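Serpin (Taeniopygia guttata, PDB 5HGC) binds the steroid cortisol and may also inhibit serine-type endopeptidases. Local coordinates at residues 191-196 and 352-357; 237-242 and 347-352; 59-64 and 291-296. One frame throughout, in Å; residues are numbered along the deposited sequence.

Contact 1: residues 191-196 and 352-357; sequences REFFVD and SHPFLM
Segments 191-196 and 352-357 run roughly alongside each other, end-to-end directions 34° apart, and are joined by a single backbone hydrogen bond, Phe194 N to Ser352 O at 2.8 Å, nearly straight (171° at the hydrogen). In the serpin fold this is where the edge of sheet C, strand 189-194, meets the turn leading into strand 355-361 of sheet B. Phe193 carries most of the side-chain contact. With CG anti to the backbone N (chi1 -171°), its ring slides beneath the turn, so that Ser352 C and His353 CA lie over one face and His353 O lies 3.1 Å from Phe193 CZ. Farther along, Phe193 CE2 meets the edge of the Phe355 ring at CE1, 3.8 Å away. An alanine in place of Phe193 would remove the ring under the Ser352-His353 peptide and would probably loosen the packing of this turn against strand 189-194. The Phe194 ring turns the other way and approaches Ser352 O through CD2 at 3.5 Å. The CB of His353 still touches Phe194 O, while NE2 is hydrogen-bonded to Pro240 O. Pro354 closes the contact with its ring, CD lying 3.4 Å from Phe194 O and CG 3.7 Å from Val195 O.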
ATOM      1  N   ARG A 191      27.441   2.803  -0.421  1.00 44.07           N
ATOM      2  CA  ARG A 191      27.639   4.019   0.340  0.54 40.03           C
ATOM      3  C   ARG A 191      26.937   3.861   1.668  1.00 39.10           C
ATOM      4  O   ARG A 191      26.198   2.904   1.873  1.00 33.73           O
ATOM      5  CB  ARG A 191      27.061   5.230  -0.401  0.54 42.34           C
ATOM      6  CG  ARG A 191      27.936   5.758  -1.536  0.54 44.04           C
ATOM      7  CD  ARG A 191      27.264   6.911  -2.269  0.54 42.39           C
ATOM      8  NE  ARG A 191      27.295   8.162  -1.515  0.54 41.50           N
ATOM      9  CZ  ARG A 191      28.177   9.134  -1.708  0.54 40.26           C
ATOM     10  NH1 ARG A 191      28.113  10.244  -0.981  0.54 38.65           N
ATOM     11  NH2 ARG A 191      29.110   8.998  -2.637  0.54 39.08           N
ATOM     12  N   GLU A 192      27.165   4.816   2.548  1.00 38.66           N
ATOM     13  CA  GLU A 192      26.709   4.710   3.878  1.00 43.01           C
ATOM     14  C   GLU A 192      25.322   5.272   4.027  1.00 45.92           C
ATOM     15  O   GLU A 192      25.012   6.315   3.450  1.00 48.72           O
ATOM     16  CB  GLU A 192      27.667   5.444   4.797  1.00 48.90           C
ATOM     17  CG  GLU A 192      28.860   4.591   5.192  1.00 59.09           C
ATOM     18  CD  GLU A 192      29.779   5.276   6.190  1.00 67.95           C
ATOM     19  OE1 GLU A 192      29.619   6.505   6.462  1.00 66.22           O
ATOM     20  OE2 GLU A 192      30.676   4.562   6.687  1.00 64.83           O
ATOM     21  N   PHE A 193      24.506   4.579   4.832  1.00 41.71           N
ATOM     22  CA  PHE A 193      23.157   4.990   5.157  1.00 36.41           C
ATOM     23  C   PHE A 193      23.098   5.100   6.661  1.00 37.79           C
ATOM     24  O   PHE A 193      23.475   4.159   7.378  1.00 45.49           O
ATOM     25  CB  PHE A 193      22.115   3.960   4.622  1.00 34.18           C
ATOM     26  CG  PHE A 193      20.698   4.431   4.748  1.00 31.51           C
ATOM     27  CD1 PHE A 193      20.031   4.385   5.981  1.00 28.35           C
ATOM     28  CD2 PHE A 193      20.027   4.960   3.639  1.00 31.68           C
ATOM     29  CE1 PHE A 193      18.743   4.879   6.132  1.00 29.42           C
ATOM     30  CE2 PHE A 193      18.730   5.462   3.787  1.00 33.99           C
ATOM     31  CZ  PHE A 193      18.084   5.408   5.031  1.00 31.66           C
ATOM     32  N   PHE A 194      22.573   6.222   7.143  1.00 40.78           N
ATOM     33  CA  PHE A 194      22.593   6.543   8.569  1.00 43.97           C
ATOM     34  C   PHE A 194      21.233   6.305   9.171  1.00 44.86           C
ATOM     35  O   PHE A 194      20.362   7.149   9.094  1.00 47.79           O
ATOM     36  CB  PHE A 194      23.210   7.959   8.852  1.00 48.59           C
ATOM     37  CG  PHE A 194      24.522   8.182   8.103  1.00 55.55           C
ATOM     38  CD1 PHE A 194      25.729   7.605   8.572  1.00 56.12           C
ATOM     39  CD2 PHE A 194      24.540   8.862   6.850  1.00 56.32           C
ATOM     40  CE1 PHE A 194      26.923   7.729   7.836  1.00 56.68           C
ATOM     41  CE2 PHE A 194      25.730   8.986   6.123  1.00 58.57           C
ATOM     42  CZ  PHE A 194      26.923   8.422   6.622  1.00 57.81           C
ATOM     43  N   VAL A 195      21.084   5.122   9.768  1.00 44.46           N
ATOM     44  CA  VAL A 195      19.873   4.711  10.455  1.00 41.02           C
ATOM     45  C   VAL A 195      19.539   5.496  11.741  1.00 49.35           C
ATOM     46  O   VAL A 195      18.385   5.959  11.861  1.00 49.89           O
ATOM     47  CB  VAL A 195      19.891   3.189  10.725  1.00 39.55           C
ATOM     48  CG1 VAL A 195      18.568   2.720  11.312  1.00 37.09           C
ATOM     49  CG2 VAL A 195      20.197   2.395   9.455  1.00 35.04           C
ATOM     50  N   ASP A 196      20.515   5.697  12.661  1.00 65.88           N
ATOM     51  CA  ASP A 196      20.246   5.990  14.141  1.00 72.85           C
ATOM     52  C   ASP A 196      20.662   7.301  14.908  1.00 78.81           C
ATOM     53  O   ASP A 196      19.842   7.871  15.648  1.00 82.44           O
ATOM     54  CB  ASP A 196      20.705   4.797  14.997  1.00 74.58           C
ATOM     55  CG  ASP A 196      19.574   4.011  15.554  1.00 78.19           C
ATOM     56  OD1 ASP A 196      18.496   4.588  15.803  1.00 86.32           O
ATOM     57  OD2 ASP A 196      19.759   2.805  15.766  1.00 88.65           O
ATOM     58  N   SER A 352      20.142   9.177   2.253  1.00 30.26           N
ATOM     59  CA  SER A 352      21.111   8.355   2.932  1.00 31.40           C
ATOM     60  C   SER A 352      20.808   8.375   4.415  1.00 30.13           C
ATOM     61  O   SER A 352      21.603   7.963   5.228  1.00 34.20           O
ATOM     62  CB  SER A 352      22.528   8.832   2.625  1.00 30.14           C
ATOM     63  OG  SER A 352      22.711  10.104   3.205  1.00 31.53           O
ATOM     64  N   HIS A 353      19.667   8.910   4.760  1.00 30.60           N
ATOM     65  CA  HIS A 353      19.160   8.727   6.086  1.00 35.47           C
ATOM     66  C   HIS A 353      17.621   8.407   5.967  1.00 38.26           C
ATOM     67  O   HIS A 353      17.096   8.354   4.839  1.00 36.67           O
ATOM     68  CB  HIS A 353      19.587   9.896   6.976  1.00 37.18           C
ATOM     69  CG  HIS A 353      19.020  11.207   6.574  1.00 44.26           C
ATOM     70  ND1 HIS A 353      19.663  12.051   5.694  1.00 45.82           N
ATOM     71  CD2 HIS A 353      17.858  11.824   6.916  1.00 54.85           C
ATOM     72  CE1 HIS A 353      18.930  13.139   5.515  1.00 54.91           C
ATOM     73  NE2 HIS A 353      17.828  13.031   6.246  1.00 58.55           N
ATOM     74  N   PRO A 354      16.911   8.129   7.078  1.00 38.91           N
ATOM     75  CA  PRO A 354      15.548   7.634   6.864  1.00 38.28           C
ATOM     76  C   PRO A 354      14.628   8.585   6.089  1.00 35.96           C
ATOM     77  O   PRO A 354      14.696   9.814   6.269  1.00 34.49           O
ATOM     78  CB  PRO A 354      15.020   7.443   8.299  1.00 40.75           C
ATOM     79  CG  PRO A 354      16.250   7.192   9.094  1.00 43.08           C
ATOM     80  CD  PRO A 354      17.211   8.198   8.515  1.00 41.83           C
ATOM     81  N   PHE A 355      13.770   7.982   5.253  1.00 33.36           N
ATOM     82  CA  PHE A 355      12.890   8.697   4.314  1.00 29.71           C
ATOM     83  C   PHE A 355      11.575   7.958   4.079  1.00 30.17           C
ATOM     84  O   PHE A 355      11.493   6.764   4.325  1.00 33.97           O
ATOM     85  CB  PHE A 355      13.621   8.848   2.991  1.00 24.94           C
ATOM     86  CG  PHE A 355      13.948   7.536   2.315  1.00 24.20           C
ATOM     87  CD1 PHE A 355      15.117   6.825   2.651  1.00 21.62           C
ATOM     88  CD2 PHE A 355      13.096   7.029   1.284  1.00 21.82           C
ATOM     89  CE1 PHE A 355      15.415   5.622   2.039  1.00 21.40           C
ATOM     90  CE2 PHE A 355      13.436   5.855   0.622  1.00 23.41           C
ATOM     91  CZ  PHE A 355      14.589   5.147   1.004  1.00 24.10           C
ATOM     92  N   LEU A 356      10.572   8.659   3.581  1.00 26.42           N
ATOM     93  CA  LEU A 356       9.362   8.049   3.116  1.00 24.05           C
ATOM     94  C   LEU A 356       9.426   7.805   1.626  1.00 27.48           C
ATOM     95  O   LEU A 356      10.042   8.602   0.869  1.00 25.84           O
ATOM     96  CB  LEU A 356       8.169   8.938   3.404  1.00 23.81           C
ATOM     97  CG  LEU A 356       8.016   9.446   4.834  1.00 22.88           C
ATOM     98  CD1 LEU A 356       6.657  10.110   4.973  1.00 22.09           C
ATOM     99  CD2 LEU A 356       8.154   8.315   5.831  1.00 23.06           C
ATOM    100  N   MET A 357       8.808   6.687   1.202  1.00 27.44           N
ATOM    101  CA  MET A 357       8.525   6.462  -0.211  1.00 25.35           C
ATOM    102  C   MET A 357       6.993   6.249  -0.421  1.00 27.09           C
ATOM    103  O   MET A 357       6.378   5.310   0.168  1.00 28.68           O
ATOM    104  CB  MET A 357       9.346   5.324  -0.744  1.00 23.25           C
ATOM    105  CG  MET A 357       9.052   5.108  -2.206  1.00 21.76           C
ATOM    106  SD  MET A 357      10.285   3.957  -2.815  1.00 27.91           S
ATOM    107  CE  MET A 357      10.159   4.026  -4.610  1.00 20.89           C
TER

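Contact 2: residues 237-242 and 347-352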
ATOM      1  N   LEU A 237       9.533  10.783  -2.950  1.00 23.88           N
ATOM      2  CA  LEU A 237      10.593  10.335  -2.052  1.00 23.40           C
ATOM      3  C   LEU A 237      10.798  11.506  -1.127  1.00 27.33           C
ATOM      4  O   LEU A 237      11.127  12.611  -1.590  1.00 29.83           O
ATOM      5  CB  LEU A 237      11.845  10.034  -2.843  1.00 22.63           C
ATOM      6  CG  LEU A 237      11.595   9.357  -4.188  1.00 25.25           C
ATOM      7  CD1 LEU A 237      12.875   9.315  -5.039  1.00 25.46           C
ATOM      8  CD2 LEU A 237      11.030   7.949  -3.964  1.00 23.09           C
ATOM      9  N   VAL A 238      10.569  11.278   0.166  1.00 28.20           N
ATOM     10  CA  VAL A 238      10.485  12.357   1.150  1.00 28.30           C
ATOM     11  C   VAL A 238      11.577  12.159   2.169  1.00 28.63           C
ATOM     12  O   VAL A 238      11.604  11.161   2.891  1.00 33.82           O
ATOM     13  CB  VAL A 238       9.139  12.371   1.865  1.00 26.91           C
ATOM     14  CG1 VAL A 238       9.037  13.570   2.827  1.00 25.64           C
ATOM     15  CG2 VAL A 238       8.027  12.383   0.848  1.00 23.21           C
ATOM     16  N   LEU A 239      12.490  13.114   2.195  1.00 30.50           N
ATOM     17  CA  LEU A 239      13.701  13.084   3.034  1.00 30.76           C
ATOM     18  C   LEU A 239      13.505  14.153   4.093  1.00 30.39           C
ATOM     19  O   LEU A 239      13.658  15.318   3.754  1.00 32.67           O
ATOM     20  CB  LEU A 239      14.928  13.399   2.196  1.00 27.76           C
ATOM     21  CG  LEU A 239      16.277  13.207   2.854  1.00 29.29           C
ATOM     22  CD1 LEU A 239      16.444  11.768   3.322  1.00 27.97           C
ATOM     23  CD2 LEU A 239      17.358  13.553   1.861  1.00 25.61           C
ATOM     24  N   PRO A 240      13.085  13.770   5.328  1.00 29.73           N
ATOM     25  CA  PRO A 240      13.047  14.777   6.385  1.00 32.06           C
ATOM     26  C   PRO A 240      14.467  15.008   6.935  1.00 35.74           C
ATOM     27  O   PRO A 240      15.324  14.072   6.914  1.00 33.82           O
ATOM     28  CB  PRO A 240      12.132  14.145   7.441  1.00 29.99           C
ATOM     29  CG  PRO A 240      12.448  12.684   7.329  1.00 29.97           C
ATOM     30  CD  PRO A 240      12.671  12.441   5.844  1.00 29.58           C
ATOM     31  N   ALA A 241      14.712  16.256   7.382  1.00 37.92           N
ATOM     32  CA  ALA A 241      15.915  16.620   8.162  1.00 39.12           C
ATOM     33  C   ALA A 241      16.054  15.737   9.427  1.00 41.18           C
ATOM     34  O   ALA A 241      15.018  15.386  10.048  1.00 37.29           O
ATOM     35  CB  ALA A 241      15.803  18.074   8.567  1.00 37.41           C
ATOM     36  N   LYS A 242      17.296  15.369   9.797  1.00 45.08           N
ATOM     37  CA  LYS A 242      17.580  14.726  11.115  1.00 47.73           C
ATOM     38  C   LYS A 242      16.779  15.421  12.232  1.00 46.46           C
ATOM     39  O   LYS A 242      16.802  16.640  12.347  1.00 44.48           O
ATOM     40  CB  LYS A 242      19.086  14.678  11.457  1.00 44.94           C
ATOM     41  N   PRO A 347      22.627  21.187  -7.508  1.00 27.04           N
ATOM     42  CA  PRO A 347      22.371  20.572  -6.163  1.00 27.00           C
ATOM     43  C   PRO A 347      22.601  19.063  -6.182  1.00 27.45           C
ATOM     44  O   PRO A 347      22.588  18.447  -7.269  1.00 25.65           O
ATOM     45  CB  PRO A 347      20.897  20.873  -5.888  1.00 24.60           C
ATOM     46  CG  PRO A 347      20.361  21.350  -7.186  1.00 26.28           C
ATOM     47  CD  PRO A 347      21.473  21.931  -8.015  1.00 24.87           C
ATOM     48  N   THR A 348      22.878  18.502  -5.007  1.00 26.32           N
ATOM     49  CA  THR A 348      22.964  17.066  -4.821  1.00 28.65           C
ATOM     50  C   THR A 348      21.957  16.716  -3.735  1.00 31.15           C
ATOM     51  O   THR A 348      21.975  17.352  -2.684  1.00 32.22           O
ATOM     52  CB  THR A 348      24.374  16.680  -4.350  1.00 29.54           C
ATOM     53  OG1 THR A 348      25.302  17.061  -5.347  1.00 28.24           O
ATOM     54  CG2 THR A 348      24.531  15.187  -4.129  1.00 28.80           C
ATOM     55  N   ILE A 349      21.077  15.747  -3.992  1.00 30.81           N
ATOM     56  CA  ILE A 349      20.171  15.193  -2.959  1.00 30.26           C
ATOM     57  C   ILE A 349      20.522  13.722  -2.777  1.00 32.08           C
ATOM     58  O   ILE A 349      20.582  12.957  -3.748  1.00 31.28           O
ATOM     59  CB  ILE A 349      18.671  15.275  -3.333  1.00 30.86           C
ATOM     60  CG1 ILE A 349      18.254  16.706  -3.761  1.00 34.38           C
ATOM     61  CG2 ILE A 349      17.764  14.731  -2.215  1.00 28.52           C
ATOM     62  CD1 ILE A 349      18.475  17.804  -2.733  1.00 33.90           C
ATOM     63  N   GLU A 350      20.778  13.338  -1.531  1.00 31.53           N
ATOM     64  CA  GLU A 350      21.205  11.982  -1.244  1.00 35.03           C
ATOM     65  C   GLU A 350      20.312  11.327  -0.184  1.00 32.92           C
ATOM     66  O   GLU A 350      20.264  11.768   0.947  1.00 31.89           O
ATOM     67  CB  GLU A 350      22.675  11.963  -0.840  1.00 40.31           C
ATOM     68  CG  GLU A 350      23.103  10.585  -0.379  1.00 53.63           C
ATOM     69  CD  GLU A 350      24.595  10.409  -0.247  1.00 59.60           C
ATOM     70  OE1 GLU A 350      25.291  11.405   0.099  1.00 65.03           O
ATOM     71  OE2 GLU A 350      25.034   9.256  -0.493  1.00 55.77           O
ATOM     72  N   PHE A 351      19.568  10.296  -0.557  1.00 30.26           N
ATOM     73  CA  PHE A 351      18.676   9.662   0.416  1.00 29.02           C
ATOM     74  C   PHE A 351      19.519   8.683   1.209  1.00 30.11           C
ATOM     75  O   PHE A 351      19.678   7.519   0.844  1.00 34.52           O
ATOM     76  CB  PHE A 351      17.517   8.991  -0.313  1.00 25.40           C
ATOM     77  CG  PHE A 351      16.456   9.958  -0.740  1.00 24.54           C
ATOM     78  CD1 PHE A 351      16.643  10.773  -1.892  1.00 23.59           C
ATOM     79  CD2 PHE A 351      15.284  10.096   0.016  1.00 21.17           C
ATOM     80  CE1 PHE A 351      15.680  11.706  -2.277  1.00 22.28           C
ATOM     81  CE2 PHE A 351      14.320  11.015  -0.380  1.00 24.06           C
ATOM     82  CZ  PHE A 351      14.509  11.839  -1.512  1.00 23.02           C
ATOM     83  N   SER A 352      20.142   9.177   2.253  1.00 30.26           N
ATOM     84  CA  SER A 352      21.111   8.355   2.932  1.00 31.40           C
ATOM     85  C   SER A 352      20.808   8.375   4.415  1.00 30.13           C
ATOM     86  O   SER A 352      21.603   7.963   5.228  1.00 34.20           O
ATOM     87  CB  SER A 352      22.528   8.832   2.625  1.00 30.14           C
ATOM     88  OG  SER A 352      22.711  10.104   3.205  1.00 31.53           O
TER
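No hydrogen bond crosses between residues 237-242 and 347-352; side-chain packing around the Phe351 ring makes the contact. Among the apolar pairs, the far end of the ring is met by the CB atoms of two alternate residues of strand 233-240: Leu237 CB touches Phe351 CZ at 3.5 Å, and Leu239 CB touches Phe351 CE2 at 3.6 Å. Leu239 extends past the ring in the opposite direction, its CG anti to the backbone N (chi1 -171°), which sets CD2 over one ring face and brings CD1 within 3.9 Å of Phe351 CD2. Beyond the ring the same Leu239 CD2 reaches Ile349 CG2 at 4.3 Å. Contacts with backbone polar atoms complete the fit. Leu237 O lies 3.5 Å from Phe351 CZ and near the ring plane, as does Val238 N beside CE2, while Leu239 CD2 rests 3.5 Å from Glu350 O. Phe351 centres an inverse gamma turn by which strand 348-350 of serpin sheet C bends toward strand 355-361, packing sheet C against strand 233-240 of sheet B. Phe273 of strand 265-283 and Phe355 of strand 355-361 both pack edge-to-face with Phe351, and helix 245-251 meets Val238.

Contact 3: residues 59-64 and 291-296; sequences SQILEG and MGIVDV
Hydrogen bonding centres on the Gln60 carboxamide, which reaches from helix 55-64, helix C of the serpin fold, to the loop after helix 285-290. The Gln60 side chain is extended beyond CG, and Gln60 OE1 accepts two successive backbone N-H groups: Asp295 N at 3.0 Å arrives in the carbonyl plane on a lone pair (167° at the hydrogen), whereas Val294 N at 2.9 Å comes from above that plane. A water adds a third bond to OE1 and passes on to Val296 N, so the oxygen is gripped at the start of the 3-10 turn. On the other branch, Gln60 NE2 makes a weak hydrogen bond of 3.2 Å to Asp295 OD1, with amide and carboxylate planes 62° apart; the negative charge would be expected to polarise the amide. A second water donates to both Gln60 O and Gly292 O, tying backbone to backbone. Apolar packing lies behind this. Ile61 CG1 meets Ile293 CG2, and Ile61 CD1 meets Val296 CG2, each at 4.0 Å with the side chains crossing at about a right angle. Ile293 CG1 sits 4.0 Å from Gly64 CA, a place where a CB would clash. Gly292, with positive phi, forms the Schellman motif ending helix 285-290. Met291 packs on helix 12-29 (helix A), Leu62 faces helix 74-89 (helix D), and Val296 hydrogen-bonds through its backbone to Val314.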
ATOM      1  N   SER A  59     -21.608  -0.546   8.372  0.67 42.62           N
ATOM      2  CA  SER A  59     -21.463   0.911   8.496  0.67 41.96           C
ATOM      3  C   SER A  59     -20.081   1.279   9.070  0.67 41.06           C
ATOM      4  O   SER A  59     -19.454   2.229   8.586  0.67 42.67           O
ATOM      5  CB  SER A  59     -22.583   1.512   9.362  0.67 39.88           C
ATOM      6  OG  SER A  59     -22.276   1.402  10.750  0.67 35.90           O
ATOM      7  N   GLN A  60     -19.615   0.524  10.069  1.00 36.42           N
ATOM      8  CA  GLN A  60     -18.283   0.739  10.644  1.00 38.14           C
ATOM      9  C   GLN A  60     -17.152   0.453   9.664  1.00 40.31           C
ATOM     10  O   GLN A  60     -16.098   1.133   9.707  1.00 36.90           O
ATOM     11  CB  GLN A  60     -18.026  -0.144  11.849  1.00 38.65           C
ATOM     12  CG  GLN A  60     -18.691   0.274  13.123  1.00 42.19           C
ATOM     13  CD  GLN A  60     -18.479  -0.775  14.211  1.00 48.62           C
ATOM     14  OE1 GLN A  60     -17.626  -1.682  14.089  1.00 53.90           O
ATOM     15  NE2 GLN A  60     -19.249  -0.660  15.290  1.00 43.30           N
ATOM     16  N   ILE A  61     -17.335  -0.582   8.826  1.00 37.16           N
ATOM     17  CA  ILE A  61     -16.321  -0.894   7.799  1.00 35.47           C
ATOM     18  C   ILE A  61     -16.205   0.331   6.870  1.00 31.13           C
ATOM     19  O   ILE A  61     -15.138   0.878   6.708  1.00 26.87           O
ATOM     20  CB  ILE A  61     -16.589  -2.208   7.019  1.00 33.36           C
ATOM     21  CG1 ILE A  61     -16.424  -3.418   7.953  1.00 33.60           C
ATOM     22  CG2 ILE A  61     -15.550  -2.378   5.912  1.00 32.30           C
ATOM     23  CD1 ILE A  61     -17.068  -4.690   7.437  1.00 30.41           C
ATOM     24  N   LEU A  62     -17.334   0.781   6.330  1.00 32.60           N
ATOM     25  CA  LEU A  62     -17.336   1.828   5.317  1.00 34.29           C
ATOM     26  C   LEU A  62     -16.898   3.172   5.909  1.00 41.07           C
ATOM     27  O   LEU A  62     -16.173   3.946   5.251  1.00 43.26           O
ATOM     28  CB  LEU A  62     -18.662   1.909   4.554  1.00 29.14           C
ATOM     29  CG  LEU A  62     -19.056   0.678   3.745  1.00 28.76           C
ATOM     30  CD1 LEU A  62     -20.368   0.928   3.020  1.00 28.26           C
ATOM     31  CD2 LEU A  62     -18.006   0.360   2.704  1.00 30.50           C
ATOM     32  N   GLU A  63     -17.272   3.419   7.163  1.00 42.54           N
ATOM     33  CA  GLU A  63     -16.925   4.684   7.768  1.00 42.24           C
ATOM     34  C   GLU A  63     -15.469   4.685   8.170  1.00 40.64           C
ATOM     35  O   GLU A  63     -14.785   5.690   8.069  1.00 42.57           O
ATOM     36  CB  GLU A  63     -17.859   5.016   8.914  1.00 39.28           C
ATOM     37  CG  GLU A  63     -19.148   5.627   8.388  1.00 44.71           C
ATOM     38  CD  GLU A  63     -20.206   5.817   9.454  1.00 50.18           C
ATOM     39  OE1 GLU A  63     -19.977   5.393  10.617  1.00 55.71           O
ATOM     40  OE2 GLU A  63     -21.272   6.380   9.123  1.00 52.54           O
ATOM     41  N   GLY A  64     -14.992   3.538   8.603  1.00 39.89           N
ATOM     42  CA  GLY A  64     -13.618   3.440   9.074  1.00 40.07           C
ATOM     43  C   GLY A  64     -12.710   3.543   7.869  1.00 39.58           C
ATOM     44  O   GLY A  64     -11.562   3.988   7.984  1.00 40.88           O
ATOM     45  N   MET A 291      -9.256   2.433  14.387  1.00 39.63           N
ATOM     46  CA  MET A 291      -9.858   3.369  13.418  1.00 38.55           C
ATOM     47  C   MET A 291     -11.365   3.323  13.369  1.00 41.11           C
ATOM     48  O   MET A 291     -11.996   4.012  12.542  1.00 42.93           O
ATOM     49  CB  MET A 291      -9.267   3.198  12.054  1.00 37.07           C
ATOM     50  CG  MET A 291      -7.833   3.666  12.054  1.00 39.00           C
ATOM     51  SD  MET A 291      -7.079   3.197  10.509  1.00 42.47           S
ATOM     52  CE  MET A 291      -8.006   4.322   9.413  1.00 33.33           C
ATOM     53  N   GLY A 292     -11.934   2.525  14.269  1.00 43.03           N
ATOM     54  CA  GLY A 292     -13.376   2.437  14.433  1.00 45.92           C
ATOM     55  C   GLY A 292     -14.035   1.238  13.767  1.00 44.84           C
ATOM     56  O   GLY A 292     -15.267   1.230  13.605  1.00 45.51           O
ATOM     57  N   ILE A 293     -13.239   0.237  13.375  1.00 41.20           N
ATOM     58  CA  ILE A 293     -13.796  -0.976  12.759  1.00 42.72           C
ATOM     59  C   ILE A 293     -13.696  -2.052  13.829  1.00 44.27           C
ATOM     60  O   ILE A 293     -12.605  -2.595  14.079  1.00 44.15           O
ATOM     61  CB  ILE A 293     -13.068  -1.422  11.471  1.00 43.21           C
ATOM     62  CG1 ILE A 293     -12.964  -0.294  10.451  1.00 43.91           C
ATOM     63  CG2 ILE A 293     -13.829  -2.567  10.825  1.00 47.55           C
ATOM     64  CD1 ILE A 293     -11.954  -0.581   9.349  1.00 44.40           C
ATOM     65  N   VAL A 294     -14.844  -2.363  14.448  1.00 44.77           N
ATOM     66  CA  VAL A 294     -14.867  -3.087  15.723  1.00 45.53           C
ATOM     67  C   VAL A 294     -15.616  -4.404  15.645  1.00 42.69           C
ATOM     68  O   VAL A 294     -15.019  -5.455  15.900  1.00 43.90           O
ATOM     69  CB  VAL A 294     -15.449  -2.201  16.880  1.00 50.96           C
ATOM     70  CG1 VAL A 294     -15.690  -3.014  18.171  1.00 45.84           C
ATOM     71  CG2 VAL A 294     -14.539  -0.991  17.144  1.00 52.14           C
ATOM     72  N   ASP A 295     -16.912  -4.315  15.325  1.00 38.75           N
ATOM     73  CA  ASP A 295     -17.858  -5.430  15.386  1.00 39.91           C
ATOM     74  C   ASP A 295     -17.488  -6.585  14.492  1.00 40.67           C
ATOM     75  O   ASP A 295     -17.780  -7.721  14.834  1.00 42.16           O
ATOM     76  CB  ASP A 295     -19.252  -4.982  14.954  1.00 43.25           C
ATOM     77  CG  ASP A 295     -19.852  -3.902  15.857  1.00 49.33           C
ATOM     78  OD1 ASP A 295     -19.209  -3.493  16.878  1.00 50.79           O
ATOM     79  OD2 ASP A 295     -20.993  -3.464  15.515  1.00 51.62           O
ATOM     80  N   VAL A 296     -16.860  -6.286  13.346  1.00 37.88           N
ATOM     81  CA  VAL A 296     -16.445  -7.297  12.377  1.00 37.57           C
ATOM     82  C   VAL A 296     -15.476  -8.303  12.988  1.00 40.90           C
ATOM     83  O   VAL A 296     -15.392  -9.461  12.553  1.00 42.60           O
ATOM     84  CB  VAL A 296     -15.863  -6.659  11.079  1.00 35.10           C
ATOM     85  CG1 VAL A 296     -14.427  -6.194  11.254  1.00 31.28           C
ATOM     86  CG2 VAL A 296     -15.978  -7.634   9.914  1.00 31.68           C
TER
HETATM   87  O   HOH W   1     -17.465  -3.665  11.848  1.00 37.67           O
HETATM   88  O   HOH W   2     -16.457   3.289  11.733  1.00 45.55           O

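Contacts 1 and 2 form one continuous region, their centres 8 Å apart and Ser352 common to both. They are joined by a salt bridge, Arg191 NE to Glu350 OE2 at 2.7 Å, and by a probable hydrogen bond, Leu356 N to Val238 O at 2.8 Å, the latter belonging to the antiparallel pairing of strands 355-361 and 233-240. Both strands also supply the cortisol pocket, through Phe236 and Phe360; in contact 2 the side chain of Val238 is about 11 Å from the bound cortisol (HCY). Contact 3 lies on the opposite side of the chain's centre, its own centre about 36 Å from that of contact 1. There the Ile61 side chain is about 11 Å from the bound diamino sugar.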